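PDB 2B5D: alpha-Amylase from Thermotoga maritima, which belongs to glycosyl hydrolase family 57 and joins a mainly parallel alpha/beta domain to a helical C-terminal region. Local coordinates for residues 139-149 / 162-170. Numbering follows the deposited sequence.
Sequences IVTCNATHAFL and QITVGVKNY
Gln162 and Tyr170 carry the helix side of this contact, meeting Thr145 in the turn and Ile139 on the strand before it. Strand 137-142, helix 156-174 and strand 180-182 form a beta-alpha-beta unit in the family 57 alpha/beta domain. The axes of segments 139-142 and 162-170 approach to 7.5 Å, their N-to-C directions 142° apart.

Hydrogen bonds gather on Gln162. Residues Asn143 to His146 make a type I beta turn. Thr145 N donates to Gln162 OE1 at 2.9 Å, from 22° off the carbonyl plane. The Gln162 chain bends at chi2 (-81°), which points OE1 at the turn's backbone. Asn143 ND2 adds a weak bond to the same oxygen, the two amide planes standing 74° apart. Asn143 ND2 bonds Ala147 O more firmly, at 2.6 Å, on a lone pair; that oxygen lies nearly in the Asn143 amide plane, which helps fix the amide's rotation. Ala144 N makes a weak bond to Gln162 O. The other end of the Gln162 amide is also held, since NE2 bonds Gln460.

Close packing joins the helix to the turn. Gly166 lies against the strand end, and Gly166 CA is 3.6 Å from Cys142 O. Ala144 CB meets Val165 CG1 at 3.6 Å, and Phe457 of helix 443-458 touches both residues. Leu149 CD2 rests on Gln162 CB.

At the far end, Tyr170 reaches back along the strand. With CG anti to the backbone N (chi1 -179°), its ring passes Thr141 CB and Ile139 CG2. Gln132 NE2 also bonds both Tyr170 OH and Ile139 O. Tyr170 OH lies 2.7 Å from Ile139 O, a distance that fits a hydrogen bond.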
ATOM      1  N   ILE A 139      10.702   2.764 -42.277  1.00 49.04           N
ATOM      2  CA  ILE A 139      10.871   2.455 -40.856  1.00 47.53           C
ATOM      3  C   ILE A 139      12.122   3.135 -40.332  1.00 46.81           C
ATOM      4  O   ILE A 139      13.226   2.863 -40.800  1.00 45.88           O
ATOM      5  CB  ILE A 139      11.083   0.938 -40.615  1.00 47.38           C
ATOM      6  CG1 ILE A 139      10.072   0.093 -41.375  1.00 45.99           C
ATOM      7  CG2 ILE A 139      11.134   0.624 -39.144  1.00 47.65           C
ATOM      8  CD1 ILE A 139      10.482  -1.319 -41.452  1.00 47.28           C
ATOM      9  N   VAL A 140      11.918   4.026 -39.364  1.00 46.02           N
ATOM     10  CA  VAL A 140      12.964   4.727 -38.686  1.00 44.49           C
ATOM     11  C   VAL A 140      13.313   4.019 -37.344  1.00 45.15           C
ATOM     12  O   VAL A 140      12.525   3.205 -36.819  1.00 44.85           O
ATOM     13  CB  VAL A 140      12.536   6.169 -38.464  1.00 44.97           C
ATOM     14  CG1 VAL A 140      12.023   6.771 -39.792  1.00 45.06           C
ATOM     15  CG2 VAL A 140      11.469   6.272 -37.392  1.00 43.67           C
ATOM     16  N   THR A 141      14.499   4.293 -36.813  1.00 43.63           N
ATOM     17  CA  THR A 141      14.928   3.687 -35.549  1.00 43.35           C
ATOM     18  C   THR A 141      14.518   4.610 -34.406  1.00 43.04           C
ATOM     19  O   THR A 141      13.872   5.630 -34.638  1.00 45.74           O
ATOM     20  CB  THR A 141      16.508   3.407 -35.513  1.00 42.47           C
ATOM     21  OG1 THR A 141      16.861   2.771 -34.277  1.00 43.02           O
ATOM     22  CG2 THR A 141      17.303   4.671 -35.597  1.00 39.92           C
ATOM     23  N   CYS A 142      14.929   4.283 -33.183  1.00 43.58           N
ATOM     24  CA  CYS A 142      14.713   5.140 -32.039  1.00 43.00           C
ATOM     25  C   CYS A 142      15.931   4.996 -31.139  1.00 42.12           C
ATOM     26  O   CYS A 142      16.677   4.064 -31.300  1.00 41.75           O
ATOM     27  CB  CYS A 142      13.390   4.689 -31.337  1.00 42.73           C
ATOM     28  SG  CYS A 142      12.985   5.678 -29.916  1.00 45.41           S
ATOM     29  N   ASN A 143      16.168   5.898 -30.189  1.00 41.72           N
ATOM     30  CA  ASN A 143      17.261   5.635 -29.267  1.00 41.40           C
ATOM     31  C   ASN A 143      17.076   4.294 -28.515  1.00 43.23           C
ATOM     32  O   ASN A 143      15.927   3.772 -28.443  1.00 45.18           O
ATOM     33  CB  ASN A 143      17.572   6.814 -28.330  1.00 42.39           C
ATOM     34  CG  ASN A 143      16.345   7.500 -27.753  1.00 42.57           C
ATOM     35  OD1 ASN A 143      15.487   7.999 -28.469  1.00 43.79           O
ATOM     36  ND2 ASN A 143      16.333   7.646 -26.452  1.00 46.68           N
ATOM     37  N   ALA A 144      18.161   3.707 -27.971  1.00 41.76           N
ATOM     38  CA  ALA A 144      18.189   2.233 -27.761  1.00 41.80           C
ATOM     39  C   ALA A 144      17.078   1.819 -26.787  1.00 41.45           C
ATOM     40  O   ALA A 144      16.495   0.736 -26.882  1.00 39.84           O
ATOM     41  CB  ALA A 144      19.553   1.785 -27.191  1.00 42.60           C
ATOM     42  N   THR A 145      16.816   2.693 -25.834  1.00 41.13           N
ATOM     43  CA  THR A 145      15.948   2.309 -24.773  1.00 43.03           C
ATOM     44  C   THR A 145      14.762   3.277 -24.612  1.00 43.80           C
ATOM     45  O   THR A 145      14.043   3.170 -23.630  1.00 45.25           O
ATOM     46  CB  THR A 145      16.835   2.051 -23.538  1.00 41.74           C
ATOM     47  OG1 THR A 145      16.699   0.688 -23.141  1.00 46.83           O
ATOM     48  CG2 THR A 145      16.694   2.985 -22.441  1.00 37.79           C
ATOM     49  N   HIS A 146      14.592   4.221 -25.561  1.00 42.65           N
ATOM     50  CA  HIS A 146      13.496   5.200 -25.548  1.00 42.33           C
ATOM     51  C   HIS A 146      13.659   6.045 -24.295  1.00 42.32           C
ATOM     52  O   HIS A 146      12.682   6.442 -23.640  1.00 40.57           O
ATOM     53  CB  HIS A 146      12.149   4.479 -25.586  1.00 42.01           C
ATOM     54  CG  HIS A 146      10.993   5.303 -26.073  1.00 44.36           C
ATOM     55  ND1 HIS A 146      10.214   6.072 -25.221  1.00 46.26           N
ATOM     56  CD2 HIS A 146      10.420   5.401 -27.301  1.00 40.20           C
ATOM     57  CE1 HIS A 146       9.251   6.648 -25.921  1.00 46.87           C
ATOM     58  NE2 HIS A 146       9.347   6.248 -27.181  1.00 45.89           N
ATOM     59  N   ALA A 147      14.911   6.288 -23.933  1.00 40.74           N
ATOM     60  CA  ALA A 147      15.195   7.272 -22.903  1.00 40.91           C
ATOM     61  C   ALA A 147      14.890   8.676 -23.418  1.00 41.35           C
ATOM     62  O   ALA A 147      15.054   8.967 -24.600  1.00 42.28           O
ATOM     63  CB  ALA A 147      16.707   7.171 -22.442  1.00 40.31           C
ATOM     64  N   PHE A 148      14.524   9.568 -22.519  1.00 41.75           N
ATOM     65  CA  PHE A 148      14.218  10.918 -22.886  1.00 41.50           C
ATOM     66  C   PHE A 148      15.544  11.656 -22.840  1.00 41.49           C
ATOM     67  O   PHE A 148      16.005  12.011 -21.768  1.00 40.09           O
ATOM     68  CB  PHE A 148      13.201  11.491 -21.897  1.00 41.30           C
ATOM     69  CG  PHE A 148      12.850  12.924 -22.112  1.00 41.13           C
ATOM     70  CD1 PHE A 148      13.153  13.849 -21.143  1.00 41.17           C
ATOM     71  CD2 PHE A 148      12.109  13.326 -23.219  1.00 42.63           C
ATOM     72  CE1 PHE A 148      12.811  15.206 -21.305  1.00 40.26           C
ATOM     73  CE2 PHE A 148      11.745  14.672 -23.386  1.00 42.13           C
ATOM     74  CZ  PHE A 148      12.113  15.616 -22.397  1.00 40.01           C
ATOM     75  N   LEU A 149      16.094  11.947 -24.034  1.00 42.54           N
ATOM     76  CA  LEU A 149      17.509  12.360 -24.158  1.00 43.08           C
ATOM     77  C   LEU A 149      17.789  13.708 -23.527  1.00 43.39           C
ATOM     78  O   LEU A 149      18.850  13.879 -23.016  1.00 44.17           O
ATOM     79  CB  LEU A 149      18.003  12.301 -25.597  1.00 41.75           C
ATOM     80  CG  LEU A 149      17.825  10.936 -26.242  1.00 41.59           C
ATOM     81  CD1 LEU A 149      18.132  10.968 -27.772  1.00 36.36           C
ATOM     82  CD2 LEU A 149      18.602   9.796 -25.480  1.00 41.21           C
ATOM     83  N   GLN A 162      23.058   5.711 -26.352  1.00 40.16           N
ATOM     84  CA  GLN A 162      21.625   5.518 -26.707  1.00 41.91           C
ATOM     85  C   GLN A 162      21.356   5.523 -28.193  1.00 42.38           C
ATOM     86  O   GLN A 162      20.719   4.601 -28.722  1.00 44.10           O
ATOM     87  CB  GLN A 162      20.704   6.524 -26.012  1.00 41.61           C
ATOM     88  CG  GLN A 162      20.394   6.173 -24.573  1.00 41.30           C
ATOM     89  CD  GLN A 162      19.291   5.136 -24.427  1.00 47.15           C
ATOM     90  OE1 GLN A 162      18.339   5.089 -25.241  1.00 44.88           O
ATOM     91  NE2 GLN A 162      19.379   4.310 -23.335  1.00 46.35           N
ATOM     92  N   ILE A 163      21.860   6.534 -28.902  1.00 42.74           N
ATOM     93  CA  ILE A 163      21.665   6.598 -30.391  1.00 42.26           C
ATOM     94  C   ILE A 163      22.326   5.467 -31.150  1.00 42.55           C
ATOM     95  O   ILE A 163      21.658   4.784 -31.975  1.00 42.17           O
ATOM     96  CB  ILE A 163      22.189   7.961 -30.970  1.00 43.18           C
ATOM     97  CG1 ILE A 163      21.277   9.104 -30.481  1.00 43.59           C
ATOM     98  CG2 ILE A 163      22.261   7.913 -32.494  1.00 41.88           C
ATOM     99  CD1 ILE A 163      22.012  10.358 -30.171  1.00 47.41           C
ATOM    100  N   THR A 164      23.652   5.271 -30.909  1.00 41.67           N
ATOM    101  CA  THR A 164      24.393   4.253 -31.647  1.00 41.04           C
ATOM    102  C   THR A 164      23.884   2.876 -31.463  1.00 41.41           C
ATOM    103  O   THR A 164      23.860   2.067 -32.422  1.00 42.02           O
ATOM    104  CB  THR A 164      25.930   4.231 -31.239  1.00 43.16           C
ATOM    105  OG1 THR A 164      26.504   5.508 -31.519  1.00 41.31           O
ATOM    106  CG2 THR A 164      26.656   3.190 -31.982  1.00 39.21           C
ATOM    107  N   VAL A 165      23.535   2.545 -30.212  1.00 42.84           N
ATOM    108  CA  VAL A 165      22.991   1.227 -29.942  1.00 42.65           C
ATOM    109  C   VAL A 165      21.679   0.967 -30.694  1.00 43.26           C
ATOM    110  O   VAL A 165      21.520  -0.098 -31.306  1.00 43.63           O
ATOM    111  CB  VAL A 165      22.964   0.898 -28.422  1.00 44.28           C
ATOM    112  CG1 VAL A 165      22.254  -0.450 -28.152  1.00 40.26           C
ATOM    113  CG2 VAL A 165      24.422   0.827 -27.877  1.00 43.74           C
ATOM    114  N   GLY A 166      20.782   1.958 -30.712  1.00 43.96           N
ATOM    115  CA  GLY A 166      19.586   1.874 -31.544  1.00 44.11           C
ATOM    116  C   GLY A 166      19.883   1.650 -33.012  1.00 45.82           C
ATOM    117  O   GLY A 166      19.272   0.776 -33.664  1.00 43.65           O
ATOM    118  N   VAL A 167      20.822   2.463 -33.539  1.00 46.77           N
ATOM    119  CA  VAL A 167      21.197   2.401 -34.962  1.00 47.21           C
ATOM    120  C   VAL A 167      21.708   1.015 -35.323  1.00 48.31           C
ATOM    121  O   VAL A 167      21.210   0.388 -36.271  1.00 48.25           O
ATOM    122  CB  VAL A 167      22.225   3.547 -35.333  1.00 48.13           C
ATOM    123  CG1 VAL A 167      22.818   3.330 -36.694  1.00 45.68           C
ATOM    124  CG2 VAL A 167      21.517   4.980 -35.227  1.00 45.33           C
ATOM    125  N   LYS A 168      22.671   0.514 -34.539  1.00 49.63           N
ATOM    126  CA  LYS A 168      23.215  -0.832 -34.747  1.00 50.57           C
ATOM    127  C   LYS A 168      22.168  -1.908 -34.570  1.00 50.75           C
ATOM    128  O   LYS A 168      22.120  -2.884 -35.361  1.00 52.31           O
ATOM    129  CB  LYS A 168      24.386  -1.093 -33.819  1.00 51.78           C
ATOM    130  CG  LYS A 168      25.671  -0.362 -34.195  1.00 55.13           C
ATOM    131  CD  LYS A 168      26.888  -1.030 -33.542  1.00 60.21           C
ATOM    132  CE  LYS A 168      28.106  -0.068 -33.466  1.00 62.88           C
ATOM    133  NZ  LYS A 168      28.286   0.767 -34.712  1.00 61.83           N
ATOM    134  N   ASN A 169      21.298  -1.740 -33.567  1.00 50.23           N
ATOM    135  CA  ASN A 169      20.224  -2.712 -33.377  1.00 49.54           C
ATOM    136  C   ASN A 169      19.261  -2.829 -34.564  1.00 48.76           C
ATOM    137  O   ASN A 169      18.870  -3.938 -34.971  1.00 48.42           O
ATOM    138  CB  ASN A 169      19.467  -2.497 -32.064  1.00 50.15           C
ATOM    139  CG  ASN A 169      18.559  -3.647 -31.762  1.00 50.08           C
ATOM    140  OD1 ASN A 169      19.031  -4.701 -31.339  1.00 52.02           O
ATOM    141  ND2 ASN A 169      17.262  -3.494 -32.057  1.00 49.81           N
ATOM    142  N   TYR A 170      18.895  -1.682 -35.115  1.00 47.77           N
ATOM    143  CA  TYR A 170      18.156  -1.643 -36.347  1.00 48.90           C
ATOM    144  C   TYR A 170      18.884  -2.342 -37.497  1.00 50.06           C
ATOM    145  O   TYR A 170      18.264  -3.145 -38.241  1.00 50.71           O
ATOM    146  CB  TYR A 170      17.815  -0.181 -36.700  1.00 48.32           C
ATOM    147  CG  TYR A 170      17.019   0.048 -37.965  1.00 48.67           C
ATOM    148  CD1 TYR A 170      15.675   0.451 -37.916  1.00 46.77           C
ATOM    149  CD2 TYR A 170      17.618  -0.091 -39.226  1.00 50.30           C
ATOM    150  CE1 TYR A 170      14.964   0.711 -39.078  1.00 49.01           C
ATOM    151  CE2 TYR A 170      16.909   0.154 -40.406  1.00 51.00           C
ATOM    152  CZ  TYR A 170      15.584   0.571 -40.325  1.00 51.11           C
ATOM    153  OH  TYR A 170      14.890   0.816 -41.488  1.00 48.83           O
TER